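Local coordinates for transcriptional regulator, LacI family (Corynebacterium glutamicum, PDB 3H5T), which activates transcription of the inositol phosphate synthase gene in response to inositol, binding a palindromic promoter motif, and helps regulate cell wall biogenesis, at residues Gly69-Leu75 with Val129-Tyr135; Lys139-Ile144 with Pro160-Met166; Ala154-Asp158 with Met166-Pro171; Ile194-Asp200 with Val242-Trp248; Gln221-Val225 with Cys274-Ala278. Residues are numbered along the deposited sequence.

In the fold
All five contacts lie in the periplasmic-binding-protein-like part of the chain, after the N-terminal helix-turn-helix. Contact 1 comes first. It closes a loop of helices and one edge strand by pairing strands 70-75 and 132-135. Contacts 2 and 3 follow it in series and cross each other, sharing Met166. Contact 2 sets the start of helix 142-150 against the 160-166 loop; contact 3 pairs the strands on either side of that loop. Strand 132-135 adjoins 154-157, so contacts 1 and 3 share a sheet. Contacts 4 and 5 cross each other around a second sheet. Contact 4 pairs strands 192-197 and 244-247, and contact 5 joins helix 221-235 to the loop between strand 271-274 and helix 277-289.

Contact 1: residues Gly69-Leu75 with Val129-Tyr135; sequences GAIGVLL and VDGVVIY
Strand 70-75 and strand 132-135 run parallel. Their axes come within 4.5 Å at an angle of 17°. Gly72 lies beside Val132, Val73 beside Val133 and Leu74 beside Ile134, with CA-CA distances of 4.6 to 5.1 Å. Backbone hydrogen bonds alternate: Asp130 N to Ala70 O 2.9 Å, Gly72 N to Gly131 O 2.9 Å, Val133 N to Gly72 O 2.8 Å, Leu74 N to Val133 O 3.1 Å and Tyr135 N to Leu74 O 3.2 Å. This is the core of an open alpha/beta sheet, with strand 103-108 on the far side of 70-75. On one face Leu74 CB meets Val132 CG2 at 4.1 Å, and helix 142-150 covers this face. Val73 (t) and Val133 (t) point to the other face, with CG2 of Val73 4.1 Å from CB of Val133. There Leu332 of helix 321-336 touches Ile71 and Val133. Tyr135 (t) stacks on Phe91 and hydrogen-bonds to Ser88 through its hydroxyl. Val129 CG1 sits 3.5 Å from Gly72 N, where a side chain on Gly72 would be tight.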
# COMPACT_ATOMS: atom_id res chain seq x y z
N GLY A 69 1.51 24.77 4.08
CA GLY A 69 0.97 24.64 2.74
C GLY A 69 0.22 23.33 2.56
O GLY A 69 -0.50 22.90 3.46
N ALA A 70 0.36 22.68 1.41
CA ALA A 70 -0.31 21.41 1.18
C ALA A 70 0.49 20.46 0.30
O ALA A 70 1.25 20.91 -0.55
CB ALA A 70 -1.69 21.64 0.55
N ILE A 71 0.34 19.16 0.54
CA ILE A 71 1.03 18.14 -0.26
C ILE A 71 -0.02 17.24 -0.90
O ILE A 71 -1.11 17.05 -0.35
CB ILE A 71 2.00 17.27 0.58
CG1 ILE A 71 1.23 16.42 1.58
CG2 ILE A 71 3.01 18.17 1.31
CD1 ILE A 71 2.09 15.46 2.38
N GLY A 72 0.30 16.69 -2.07
CA GLY A 72 -0.64 15.83 -2.75
C GLY A 72 -0.20 14.38 -2.89
O GLY A 72 0.95 14.02 -2.58
N VAL A 73 -1.12 13.54 -3.35
CA VAL A 73 -0.86 12.13 -3.57
C VAL A 73 -1.56 11.76 -4.88
O VAL A 73 -2.79 11.80 -4.96
CB VAL A 73 -1.41 11.25 -2.43
CG1 VAL A 73 -1.12 9.78 -2.70
CG2 VAL A 73 -0.78 11.67 -1.12
N LEU A 74 -0.77 11.42 -5.89
CA LEU A 74 -1.32 11.06 -7.18
C LEU A 74 -1.68 9.59 -7.16
O LEU A 74 -0.83 8.74 -6.95
CB LEU A 74 -0.32 11.33 -8.30
CG LEU A 74 -0.89 11.14 -9.70
CD1 LEU A 74 -0.67 12.41 -10.52
CD2 LEU A 74 -0.25 9.94 -10.35
N LEU A 75 -2.96 9.32 -7.37
CA LEU A 75 -3.48 7.96 -7.36
C LEU A 75 -3.98 7.65 -8.77
O LEU A 75 -4.88 8.31 -9.29
CB LEU A 75 -4.64 7.86 -6.35
CG LEU A 75 -5.00 6.50 -5.76
CD1 LEU A 75 -3.81 5.94 -5.02
CD2 LEU A 75 -6.16 6.63 -4.80
N VAL A 129 -0.62 22.00 -4.96
CA VAL A 129 0.27 21.42 -3.96
C VAL A 129 1.73 21.84 -4.13
O VAL A 129 2.15 22.19 -5.23
CB VAL A 129 0.18 19.87 -3.98
CG1 VAL A 129 -1.23 19.44 -3.67
CG2 VAL A 129 0.60 19.33 -5.35
N ASP A 130 2.47 21.80 -3.03
CA ASP A 130 3.89 22.15 -3.02
C ASP A 130 4.74 20.92 -3.32
O ASP A 130 5.94 21.03 -3.56
CB ASP A 130 4.31 22.72 -1.65
CG ASP A 130 3.55 23.99 -1.27
OD1 ASP A 130 3.51 24.95 -2.08
OD2 ASP A 130 3.00 24.03 -0.14
N GLY A 131 4.12 19.75 -3.27
CA GLY A 131 4.84 18.52 -3.53
C GLY A 131 3.88 17.37 -3.77
O GLY A 131 2.70 17.46 -3.45
N VAL A 132 4.38 16.27 -4.32
CA VAL A 132 3.52 15.14 -4.59
C VAL A 132 4.13 13.78 -4.30
O VAL A 132 5.27 13.51 -4.64
CB VAL A 132 3.05 15.16 -6.06
CG1 VAL A 132 4.24 15.10 -6.98
CG2 VAL A 132 2.10 13.98 -6.33
N VAL A 133 3.35 12.93 -3.65
CA VAL A 133 3.77 11.57 -3.36
C VAL A 133 3.14 10.73 -4.46
O VAL A 133 1.92 10.64 -4.54
CB VAL A 133 3.22 11.08 -1.99
CG1 VAL A 133 3.46 9.59 -1.84
CG2 VAL A 133 3.89 11.86 -0.86
N ILE A 134 3.97 10.17 -5.33
CA ILE A 134 3.42 9.37 -6.41
C ILE A 134 3.22 7.98 -5.87
O ILE A 134 4.16 7.32 -5.42
CB ILE A 134 4.35 9.35 -7.64
CG1 ILE A 134 4.41 10.76 -8.24
CG2 ILE A 134 3.83 8.37 -8.67
CD1 ILE A 134 5.39 10.94 -9.37
N TYR A 135 1.97 7.53 -5.90
CA TYR A 135 1.64 6.23 -5.36
C TYR A 135 1.28 5.14 -6.35
O TYR A 135 0.23 5.17 -6.97
CB TYR A 135 0.51 6.36 -4.34
CG TYR A 135 0.08 5.05 -3.74
CD1 TYR A 135 1.01 4.20 -3.12
CD2 TYR A 135 -1.25 4.64 -3.78
CE1 TYR A 135 0.61 2.98 -2.55
CE2 TYR A 135 -1.66 3.43 -3.22
CZ TYR A 135 -0.72 2.60 -2.60
OH TYR A 135 -1.13 1.42 -2.04

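Contact 2: residues Lys139-Ile144 with Pro160-Met166; sequences KGDPHI and PAREEGM
This contact closes over a beta-alpha-beta unit. Residues 139-144 lie in the connection after strand 132-135 and enter helix 142-150, and residues 160-166 form the loop that follows strand 154-157. Asp141 is the N-cap of the helix. Its OD2 accepts from His143 N at 2.8 Å, though the placement of OD2 is less sure, and Ile144 N hydrogen-bonds to Asp141 O at 3.0 Å. The peptide bond before Pro160 is cis. Pro160 CA comes 4.9 Å from Lys139 CA. Lys139 takes the t, p, t, t rotamer, so its chain runs along the loop: CD lies 3.8 Å from Pro160 CB, and NZ hydrogen-bonds to Ala161 O at 3.2 Å. The same NZ makes a salt bridge to Glu163 OE2 at 2.7 Å. Glu163 (chi1 m, chi2 m) is bent, and its OE1 pairs with Arg148 further along the helix. The carboxylate therefore bridges two cations. Arg162 has positive phi and psi (60/44), which turns the backbone just before Glu163. A type II beta turn runs from Glu163 to Met166, with Gly165 at phi 71°. Next to the charged group, Ile144, Pro160 and Met166 form an apolar patch. Ile144 (m, m) points its CB toward the loop and sets CD1 4.0 Å from Pro160 CD. Met166 (m, t, chi3 -148°) reaches across to the helix, with CE 4.1 Å from Ile144 CG2 and 4.0 Å from Ile144 O.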
# COMPACT_ATOMS: atom_id res chain seq x y z
N LYS A 139 5.06 2.48 -14.96
CA LYS A 139 6.25 3.06 -15.53
C LYS A 139 5.74 3.59 -16.87
O LYS A 139 4.90 2.95 -17.50
CB LYS A 139 7.32 1.98 -15.75
CG LYS A 139 8.61 2.48 -16.42
CD LYS A 139 9.34 3.50 -15.55
CE LYS A 139 10.72 3.79 -16.12
NZ LYS A 139 11.54 4.71 -15.27
N GLY A 140 6.22 4.77 -17.27
CA GLY A 140 5.78 5.33 -18.54
C GLY A 140 4.44 6.04 -18.47
O GLY A 140 3.86 6.36 -19.51
N ASP A 141 3.94 6.26 -17.26
CA ASP A 141 2.66 6.94 -17.08
C ASP A 141 2.85 8.43 -17.41
O ASP A 141 3.75 9.10 -16.89
CB ASP A 141 2.19 6.78 -15.64
CG ASP A 141 0.81 7.37 -15.40
OD1 ASP A 141 -0.20 6.65 -15.56
OD2 ASP A 141 0.74 8.57 -15.07
N PRO A 142 1.99 8.98 -18.29
CA PRO A 142 2.12 10.39 -18.66
C PRO A 142 2.02 11.38 -17.50
O PRO A 142 2.46 12.52 -17.62
CB PRO A 142 1.03 10.58 -19.71
CG PRO A 142 -0.02 9.61 -19.28
CD PRO A 142 0.79 8.38 -18.90
N HIS A 143 1.46 10.95 -16.37
CA HIS A 143 1.34 11.85 -15.22
C HIS A 143 2.72 12.08 -14.61
O HIS A 143 3.01 13.16 -14.10
CB HIS A 143 0.36 11.26 -14.20
CG HIS A 143 -1.03 11.15 -14.72
ND1 HIS A 143 -1.87 12.24 -14.86
CD2 HIS A 143 -1.70 10.10 -15.26
CE1 HIS A 143 -2.98 11.87 -15.47
NE2 HIS A 143 -2.91 10.58 -15.72
N ILE A 144 3.57 11.06 -14.67
CA ILE A 144 4.94 11.16 -14.16
C ILE A 144 5.64 12.27 -14.94
O ILE A 144 6.27 13.15 -14.35
CB ILE A 144 5.72 9.84 -14.37
CG1 ILE A 144 5.10 8.73 -13.52
CG2 ILE A 144 7.19 10.05 -14.02
CD1 ILE A 144 5.16 8.96 -12.03
N PRO A 160 6.71 4.02 -10.12
CA PRO A 160 7.77 3.41 -10.93
C PRO A 160 9.17 3.64 -10.37
O PRO A 160 9.49 4.70 -9.83
CB PRO A 160 7.59 4.10 -12.27
CG PRO A 160 7.33 5.51 -11.82
CD PRO A 160 6.33 5.33 -10.68
N ALA A 161 10.01 2.62 -10.53
CA ALA A 161 11.39 2.67 -10.08
C ALA A 161 12.24 3.36 -11.13
O ALA A 161 11.85 3.46 -12.29
CB ALA A 161 11.92 1.25 -9.85
N ARG A 162 13.41 3.81 -10.72
CA ARG A 162 14.36 4.43 -11.62
C ARG A 162 13.91 5.68 -12.37
O ARG A 162 14.15 5.80 -13.57
CB ARG A 162 14.86 3.37 -12.61
CG ARG A 162 15.61 2.20 -11.95
CD ARG A 162 15.94 1.10 -12.95
NE ARG A 162 14.73 0.39 -13.36
CZ ARG A 162 14.09 -0.51 -12.61
NH1 ARG A 162 14.54 -0.82 -11.40
NH2 ARG A 162 12.98 -1.08 -13.07
N GLU A 163 13.25 6.61 -11.69
CA GLU A 163 12.86 7.86 -12.31
C GLU A 163 13.90 8.85 -11.81
O GLU A 163 14.18 8.88 -10.62
CB GLU A 163 11.46 8.32 -11.86
CG GLU A 163 10.31 7.65 -12.59
CD GLU A 163 10.34 7.89 -14.09
OE1 GLU A 163 10.57 9.04 -14.51
OE2 GLU A 163 10.13 6.92 -14.86
N GLU A 164 14.47 9.64 -12.70
CA GLU A 164 15.48 10.60 -12.28
C GLU A 164 14.91 11.74 -11.44
O GLU A 164 13.85 12.27 -11.75
CB GLU A 164 16.20 11.18 -13.51
CG GLU A 164 17.25 12.23 -13.17
CD GLU A 164 17.69 13.03 -14.38
OE1 GLU A 164 16.80 13.59 -15.06
OE2 GLU A 164 18.91 13.09 -14.64
N GLY A 165 15.61 12.10 -10.37
CA GLY A 165 15.18 13.18 -9.50
C GLY A 165 13.97 12.88 -8.63
O GLY A 165 13.41 13.80 -8.03
N MET A 166 13.58 11.61 -8.54
CA MET A 166 12.41 11.22 -7.76
C MET A 166 12.69 10.07 -6.78
O MET A 166 12.60 8.90 -7.15
CB MET A 166 11.26 10.82 -8.70
CG MET A 166 10.54 11.97 -9.42
SD MET A 166 9.17 11.45 -10.53
CE MET A 166 9.27 12.67 -11.72

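Contact 3: residues Ala154-Asp158 with Met166-Pro171; sequences AVIAD and MPFIAP
Ile156 (m, t) is the apolar centre of this parallel strand pair, 154-157 with 168-171. The two are neighbours in the sheet of the N-terminal lobe, linked by a short loop with no helix. Ile156 CD1 touches Met166 CB at 3.7 Å. Its CG2 lies 3.7 Å from CD1 of Phe168 (chi1 t), at the ring edge. On the other face Val155 CG2 packs on Pro167 CB at 4.2 Å and on Ile169 CD1 at 4.4 Å; helix 321-336 covers Pro167 and Ile169. The strand axes are 4.8 Å apart at 9°. Ile156 pairs with Phe168 and Ala157 with Ile169. Three backbone hydrogen bonds join them: Ile156 N to Pro167 O 2.7 Å, Ile169 N to Ile156 O 3.0 Å, and Asp158 N to Ile169 O 2.9 Å. At Asp158 the backbone leaves the strand with phi 72° and psi -52°. Its OD1 makes a salt bridge with Lys324. Its OD2 sits 4.0 Å from Pro171 CD.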
# COMPACT_ATOMS: atom_id res chain seq x y z
N ALA A 154 8.91 15.52 -6.06
CA ALA A 154 8.15 14.30 -5.95
C ALA A 154 8.92 13.09 -5.45
O ALA A 154 10.12 12.93 -5.72
CB ALA A 154 7.51 13.98 -7.27
N VAL A 155 8.21 12.25 -4.71
CA VAL A 155 8.76 11.01 -4.18
C VAL A 155 7.85 9.91 -4.72
O VAL A 155 6.64 10.08 -4.83
CB VAL A 155 8.73 10.99 -2.64
CG1 VAL A 155 7.30 11.16 -2.15
CG2 VAL A 155 9.28 9.67 -2.14
N ILE A 156 8.44 8.77 -5.06
CA ILE A 156 7.67 7.66 -5.59
C ILE A 156 7.60 6.49 -4.61
O ILE A 156 8.61 6.15 -3.99
CB ILE A 156 8.29 7.15 -6.92
CG1 ILE A 156 8.11 8.20 -8.01
CG2 ILE A 156 7.67 5.82 -7.33
CD1 ILE A 156 9.02 7.98 -9.20
N ALA A 157 6.42 5.90 -4.47
CA ALA A 157 6.23 4.75 -3.59
C ALA A 157 5.76 3.54 -4.40
O ALA A 157 4.86 3.66 -5.24
CB ALA A 157 5.20 5.06 -2.51
N ASP A 158 6.38 2.40 -4.14
CA ASP A 158 6.05 1.16 -4.84
C ASP A 158 6.51 1.11 -6.30
O ASP A 158 7.19 0.18 -6.71
CB ASP A 158 4.54 0.91 -4.74
CG ASP A 158 4.17 0.08 -3.52
OD1 ASP A 158 2.97 0.07 -3.16
OD2 ASP A 158 5.07 -0.55 -2.93
N MET A 166 13.58 11.61 -8.54
CA MET A 166 12.41 11.22 -7.76
C MET A 166 12.69 10.07 -6.78
O MET A 166 12.60 8.90 -7.15
CB MET A 166 11.26 10.82 -8.70
CG MET A 166 10.54 11.97 -9.42
SD MET A 166 9.17 11.45 -10.53
CE MET A 166 9.27 12.67 -11.72
N PRO A 167 13.04 10.38 -5.51
CA PRO A 167 13.32 9.37 -4.49
C PRO A 167 12.31 8.23 -4.53
O PRO A 167 11.12 8.46 -4.75
CB PRO A 167 13.26 10.19 -3.20
CG PRO A 167 13.96 11.43 -3.61
CD PRO A 167 13.32 11.73 -4.98
N PHE A 168 12.79 7.02 -4.31
CA PHE A 168 11.98 5.81 -4.40
C PHE A 168 11.95 4.98 -3.11
O PHE A 168 13.00 4.68 -2.53
CB PHE A 168 12.52 4.98 -5.59
CG PHE A 168 11.81 3.67 -5.83
CD1 PHE A 168 10.53 3.63 -6.36
CD2 PHE A 168 12.46 2.46 -5.58
CE1 PHE A 168 9.90 2.41 -6.64
CE2 PHE A 168 11.85 1.24 -5.86
CZ PHE A 168 10.57 1.22 -6.39
N ILE A 169 10.75 4.60 -2.67
CA ILE A 169 10.57 3.80 -1.46
C ILE A 169 9.74 2.56 -1.79
O ILE A 169 8.59 2.67 -2.21
CB ILE A 169 9.81 4.57 -0.37
CG1 ILE A 169 10.51 5.89 -0.07
CG2 ILE A 169 9.69 3.71 0.90
CD1 ILE A 169 9.81 6.71 1.01
N ALA A 170 10.30 1.38 -1.59
CA ALA A 170 9.58 0.14 -1.87
C ALA A 170 10.35 -1.10 -1.44
O ALA A 170 11.56 -1.07 -1.23
CB ALA A 170 9.26 0.05 -3.36
N PRO A 171 9.63 -2.22 -1.28
CA PRO A 171 10.30 -3.46 -0.89
C PRO A 171 10.77 -4.11 -2.19
O PRO A 171 10.35 -3.69 -3.27
CB PRO A 171 9.18 -4.25 -0.23
CG PRO A 171 8.00 -3.86 -1.09
CD PRO A 171 8.17 -2.37 -1.19

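Contact 4: residues Ile194-Asp200 with Val242-Trp248; sequences ILSIRLD and VPIMECW
Ile194, Trp248 and Arg198 bury the most surface here, at the two ends of a parallel strand pair. The pair belongs to the second-lobe sheet of the periplasmic-binding-protein-like fold. Strands 194-197 and 244-247 come within 4.7 Å and cross at -27°. Ile194 is paired with Ile244, Leu195 with Met245 and Ser196 with Glu246. Hydrogen bonds run Ile194 N to Pro243 O 3.0 Å, Met245 N to Ile194 O 3.1 Å, Ser196 N to Met245 O 3.0 Å and Cys247 N to Ser196 O 3.2 Å. Ile194 (m, t) sets CG1 4.0 Å from Val242 CG1. At the other end Arg198 (t, t, m) lies over the Trp248 ring in a cation-pi contact, with CZ 4.6 Å from the six-membered ring centroid. A water links Arg198 N (2.9 Å) to Trp248 O (2.6 Å). Trp248 (chi1 t) donates from NE1 to Asp200 O at 2.9 Å. Glu246 OE2 accepts from Leu199 N at 2.9 Å, while OE1 pairs with Arg212. The Arg198 NH1 salt bridge to Glu77, just past strand 70-75, reaches the other lobe. Helices 252-265 and 277-289 cover the Leu195 and Cys247 face, helix 221-235 the Ser196 and Ile244 face, and strand 271-274 flanks 192-197.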
# COMPACT_ATOMS: atom_id res chain seq x y z
N ILE A 194 -1.92 -18.34 -10.75
CA ILE A 194 -1.52 -17.04 -10.23
C ILE A 194 -2.58 -15.98 -10.55
O ILE A 194 -3.18 -16.02 -11.61
CB ILE A 194 -0.17 -16.59 -10.82
CG1 ILE A 194 0.94 -17.55 -10.39
CG2 ILE A 194 0.15 -15.18 -10.38
CD1 ILE A 194 2.31 -17.25 -10.99
N LEU A 195 -2.81 -15.06 -9.62
CA LEU A 195 -3.77 -13.98 -9.82
C LEU A 195 -3.07 -12.64 -9.61
O LEU A 195 -2.26 -12.49 -8.70
CB LEU A 195 -4.94 -14.10 -8.83
CG LEU A 195 -5.92 -15.25 -9.08
CD1 LEU A 195 -7.00 -15.27 -8.01
CD2 LEU A 195 -6.53 -15.09 -10.45
N SER A 196 -3.40 -11.67 -10.46
CA SER A 196 -2.79 -10.34 -10.38
C SER A 196 -3.76 -9.22 -10.65
O SER A 196 -4.85 -9.43 -11.19
CB SER A 196 -1.66 -10.21 -11.41
OG SER A 196 -0.50 -10.91 -11.00
N ILE A 197 -3.36 -8.01 -10.27
CA ILE A 197 -4.17 -6.84 -10.55
C ILE A 197 -3.52 -6.16 -11.77
O ILE A 197 -2.62 -6.75 -12.38
CB ILE A 197 -4.28 -5.89 -9.32
CG1 ILE A 197 -2.92 -5.59 -8.70
CG2 ILE A 197 -5.19 -6.52 -8.27
CD1 ILE A 197 -2.99 -4.53 -7.63
N ARG A 198 -3.95 -4.96 -12.12
CA ARG A 198 -3.44 -4.27 -13.32
C ARG A 198 -1.97 -4.44 -13.70
O ARG A 198 -1.07 -4.07 -12.95
CB ARG A 198 -3.76 -2.78 -13.25
CG ARG A 198 -3.72 -2.08 -14.61
CD ARG A 198 -4.22 -0.66 -14.49
NE ARG A 198 -5.48 -0.60 -13.75
CZ ARG A 198 -5.69 0.17 -12.69
NH1 ARG A 198 -4.72 0.96 -12.24
NH2 ARG A 198 -6.85 0.15 -12.06
N LEU A 199 -1.74 -4.99 -14.89
CA LEU A 199 -0.39 -5.21 -15.40
C LEU A 199 0.03 -4.14 -16.42
O LEU A 199 1.23 -3.92 -16.61
CB LEU A 199 -0.27 -6.61 -16.03
CG LEU A 199 -0.15 -7.81 -15.06
CD1 LEU A 199 -0.52 -9.13 -15.77
CD2 LEU A 199 1.27 -7.88 -14.51
N ASP A 200 -0.93 -3.48 -17.06
CA ASP A 200 -0.62 -2.47 -18.06
C ASP A 200 -1.78 -1.50 -18.33
O ASP A 200 -2.88 -1.68 -17.82
CB ASP A 200 -0.21 -3.15 -19.38
CG ASP A 200 0.88 -2.38 -20.11
OD1 ASP A 200 0.97 -1.14 -19.93
OD2 ASP A 200 1.63 -3.01 -20.88
N VAL A 242 1.50 -22.92 -15.86
CA VAL A 242 0.91 -22.13 -14.79
C VAL A 242 0.05 -20.98 -15.30
O VAL A 242 0.55 -19.95 -15.73
CB VAL A 242 2.01 -21.54 -13.87
CG1 VAL A 242 1.37 -20.80 -12.71
CG2 VAL A 242 2.92 -22.65 -13.37
N PRO A 243 -1.28 -21.14 -15.25
CA PRO A 243 -2.21 -20.11 -15.71
C PRO A 243 -2.11 -18.82 -14.89
O PRO A 243 -1.91 -18.86 -13.67
CB PRO A 243 -3.56 -20.79 -15.58
CG PRO A 243 -3.37 -21.67 -14.38
CD PRO A 243 -2.00 -22.27 -14.63
N ILE A 244 -2.27 -17.69 -15.56
CA ILE A 244 -2.18 -16.38 -14.92
C ILE A 244 -3.35 -15.48 -15.32
O ILE A 244 -3.45 -15.07 -16.47
CB ILE A 244 -0.86 -15.67 -15.29
CG1 ILE A 244 0.33 -16.49 -14.77
CG2 ILE A 244 -0.83 -14.26 -14.73
CD1 ILE A 244 1.67 -16.00 -15.24
N MET A 245 -4.23 -15.16 -14.37
CA MET A 245 -5.35 -14.29 -14.67
C MET A 245 -5.25 -12.95 -13.94
O MET A 245 -4.60 -12.85 -12.90
CB MET A 245 -6.68 -14.98 -14.33
CG MET A 245 -6.98 -16.17 -15.24
SD MET A 245 -8.72 -16.42 -15.54
CE MET A 245 -8.64 -17.73 -16.74
N GLU A 246 -5.89 -11.93 -14.50
CA GLU A 246 -5.84 -10.59 -13.93
C GLU A 246 -7.18 -9.86 -13.97
O GLU A 246 -8.08 -10.21 -14.73
CB GLU A 246 -4.78 -9.77 -14.69
CG GLU A 246 -5.23 -8.40 -15.21
CD GLU A 246 -4.18 -7.71 -16.06
OE1 GLU A 246 -3.54 -8.38 -16.90
OE2 GLU A 246 -3.98 -6.48 -15.90
N CYS A 247 -7.31 -8.85 -13.11
CA CYS A 247 -8.49 -8.01 -13.09
C CYS A 247 -7.96 -6.58 -13.14
O CYS A 247 -7.28 -6.11 -12.22
CB CYS A 247 -9.36 -8.26 -11.85
SG CYS A 247 -8.62 -8.11 -10.21
N TRP A 248 -8.23 -5.91 -14.26
CA TRP A 248 -7.75 -4.55 -14.47
C TRP A 248 -8.16 -3.61 -13.33
O TRP A 248 -7.37 -2.78 -12.89
CB TRP A 248 -8.27 -4.04 -15.80
CG TRP A 248 -7.43 -2.96 -16.38
CD1 TRP A 248 -6.20 -3.10 -16.93
CD2 TRP A 248 -7.77 -1.58 -16.49
NE1 TRP A 248 -5.74 -1.89 -17.38
CE2 TRP A 248 -6.69 -0.94 -17.12
CE3 TRP A 248 -8.89 -0.82 -16.11
CZ2 TRP A 248 -6.69 0.44 -17.39
CZ3 TRP A 248 -8.89 0.55 -16.37
CH2 TRP A 248 -7.79 1.16 -17.01
O HOH W 1 -6.00 -3.43 -10.73

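Contact 5: residues Gln221-Val225 with Cys274-Ala278; sequences QRDRV and CTVDA
Thr275 (chi1 m) is overlapped by Gln221, Arg224 and Val225 at the start of helix 221-235. It follows strand 271-274 in the loop that enters helix 277-289, the usual strand-to-helix junction of an alpha/beta sheet. Val276 holds the N-cap position of that second helix. Contact is confined to the Thr275-Val276 turn, and the CA atoms of Arg224 and Thr275 are 6.2 Å apart. Residues 221-225 are helical, with Val225 N hydrogen-bonded to Gln221 O at 3.0 Å. Arg224 (m, t, t) points toward the turn with its aliphatic part extended. Its CD lies 3.8 Å from Thr275 CG2, and its NH1 touches Val276 CG2 at 4.0 Å. Phe303 takes a cation-pi contact with the guanidinium, and NE of Arg224 hydrogen-bonds to Asn173. The Thr275 hydroxyl hydrogen-bonds to Ser196 OG, and Gln221 OE1 accepts from Ile197 N. Helix and turn thus both meet strand 192-197. The site is at the carboxyl ends of the parallel strands, probably facing the cleft, as in LacI-family relatives, where the effector cleft opens between the lobes. Val225 CG2 lies 4.0 Å from Thr275 OG1. The one direct hydrogen bond is Arg224 NH1 to Thr275 O, 3.2 Å with an angle of 141°.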
# COMPACT_ATOMS: atom_id res chain seq x y z
N GLN A 221 3.50 -5.84 -9.90
CA GLN A 221 2.68 -6.93 -10.40
C GLN A 221 3.58 -7.84 -11.22
O GLN A 221 3.69 -9.03 -10.94
CB GLN A 221 1.56 -6.40 -11.28
CG GLN A 221 0.57 -5.55 -10.54
CD GLN A 221 0.10 -6.23 -9.29
OE1 GLN A 221 -0.46 -7.31 -9.34
NE2 GLN A 221 0.35 -5.59 -8.14
N ARG A 222 4.23 -7.27 -12.22
CA ARG A 222 5.13 -8.00 -13.08
C ARG A 222 6.22 -8.67 -12.27
O ARG A 222 6.50 -9.85 -12.44
CB ARG A 222 5.78 -7.04 -14.09
CG ARG A 222 6.76 -7.71 -15.05
CD ARG A 222 7.57 -6.66 -15.79
NE ARG A 222 8.45 -5.93 -14.88
CZ ARG A 222 9.10 -4.81 -15.19
NH1 ARG A 222 8.96 -4.26 -16.39
NH2 ARG A 222 9.88 -4.23 -14.29
N ASP A 223 6.83 -7.93 -11.35
CA ASP A 223 7.89 -8.48 -10.54
C ASP A 223 7.46 -9.51 -9.51
O ASP A 223 8.23 -10.41 -9.18
CB ASP A 223 8.67 -7.35 -9.88
CG ASP A 223 9.50 -6.57 -10.88
OD1 ASP A 223 9.44 -6.89 -12.09
OD2 ASP A 223 10.22 -5.63 -10.46
N ARG A 224 6.24 -9.40 -8.98
CA ARG A 224 5.79 -10.38 -8.00
C ARG A 224 5.42 -11.67 -8.74
O ARG A 224 5.54 -12.77 -8.20
CB ARG A 224 4.60 -9.86 -7.19
CG ARG A 224 5.01 -8.83 -6.12
CD ARG A 224 3.82 -8.28 -5.33
NE ARG A 224 4.23 -7.12 -4.55
CZ ARG A 224 3.42 -6.20 -4.04
NH1 ARG A 224 2.11 -6.30 -4.21
NH2 ARG A 224 3.92 -5.16 -3.39
N VAL A 225 4.97 -11.52 -9.99
CA VAL A 225 4.61 -12.66 -10.81
C VAL A 225 5.91 -13.38 -11.18
O VAL A 225 6.00 -14.60 -11.08
CB VAL A 225 3.87 -12.21 -12.10
CG1 VAL A 225 3.72 -13.38 -13.05
CG2 VAL A 225 2.50 -11.65 -11.75
N CYS A 274 -1.58 -15.31 -4.99
CA CYS A 274 -2.05 -13.97 -5.32
C CYS A 274 -0.96 -12.93 -5.14
O CYS A 274 -0.13 -13.02 -4.24
CB CYS A 274 -3.24 -13.59 -4.45
SG CYS A 274 -4.64 -14.65 -4.66
N THR A 275 -1.01 -11.91 -5.98
CA THR A 275 -0.06 -10.81 -5.95
C THR A 275 -0.44 -9.78 -4.88
O THR A 275 0.39 -8.96 -4.46
CB THR A 275 -0.02 -10.13 -7.33
OG1 THR A 275 0.70 -10.97 -8.24
CG2 THR A 275 0.63 -8.78 -7.25
N VAL A 276 -1.69 -9.84 -4.43
CA VAL A 276 -2.18 -8.90 -3.43
C VAL A 276 -3.28 -9.55 -2.56
O VAL A 276 -4.11 -10.29 -3.08
CB VAL A 276 -2.71 -7.62 -4.14
CG1 VAL A 276 -4.19 -7.41 -3.88
CG2 VAL A 276 -1.90 -6.43 -3.70
N ASP A 277 -3.27 -9.28 -1.25
CA ASP A 277 -4.27 -9.86 -0.33
C ASP A 277 -5.70 -9.77 -0.85
O ASP A 277 -6.48 -10.71 -0.69
CB ASP A 277 -4.23 -9.19 1.05
CG ASP A 277 -3.06 -9.65 1.90
OD1 ASP A 277 -2.34 -10.60 1.51
OD2 ASP A 277 -2.87 -9.06 2.98
N ALA A 278 -6.05 -8.63 -1.44
CA ALA A 278 -7.40 -8.42 -1.96
C ALA A 278 -7.82 -9.59 -2.84
O ALA A 278 -8.94 -10.08 -2.72
CB ALA A 278 -7.46 -7.13 -2.75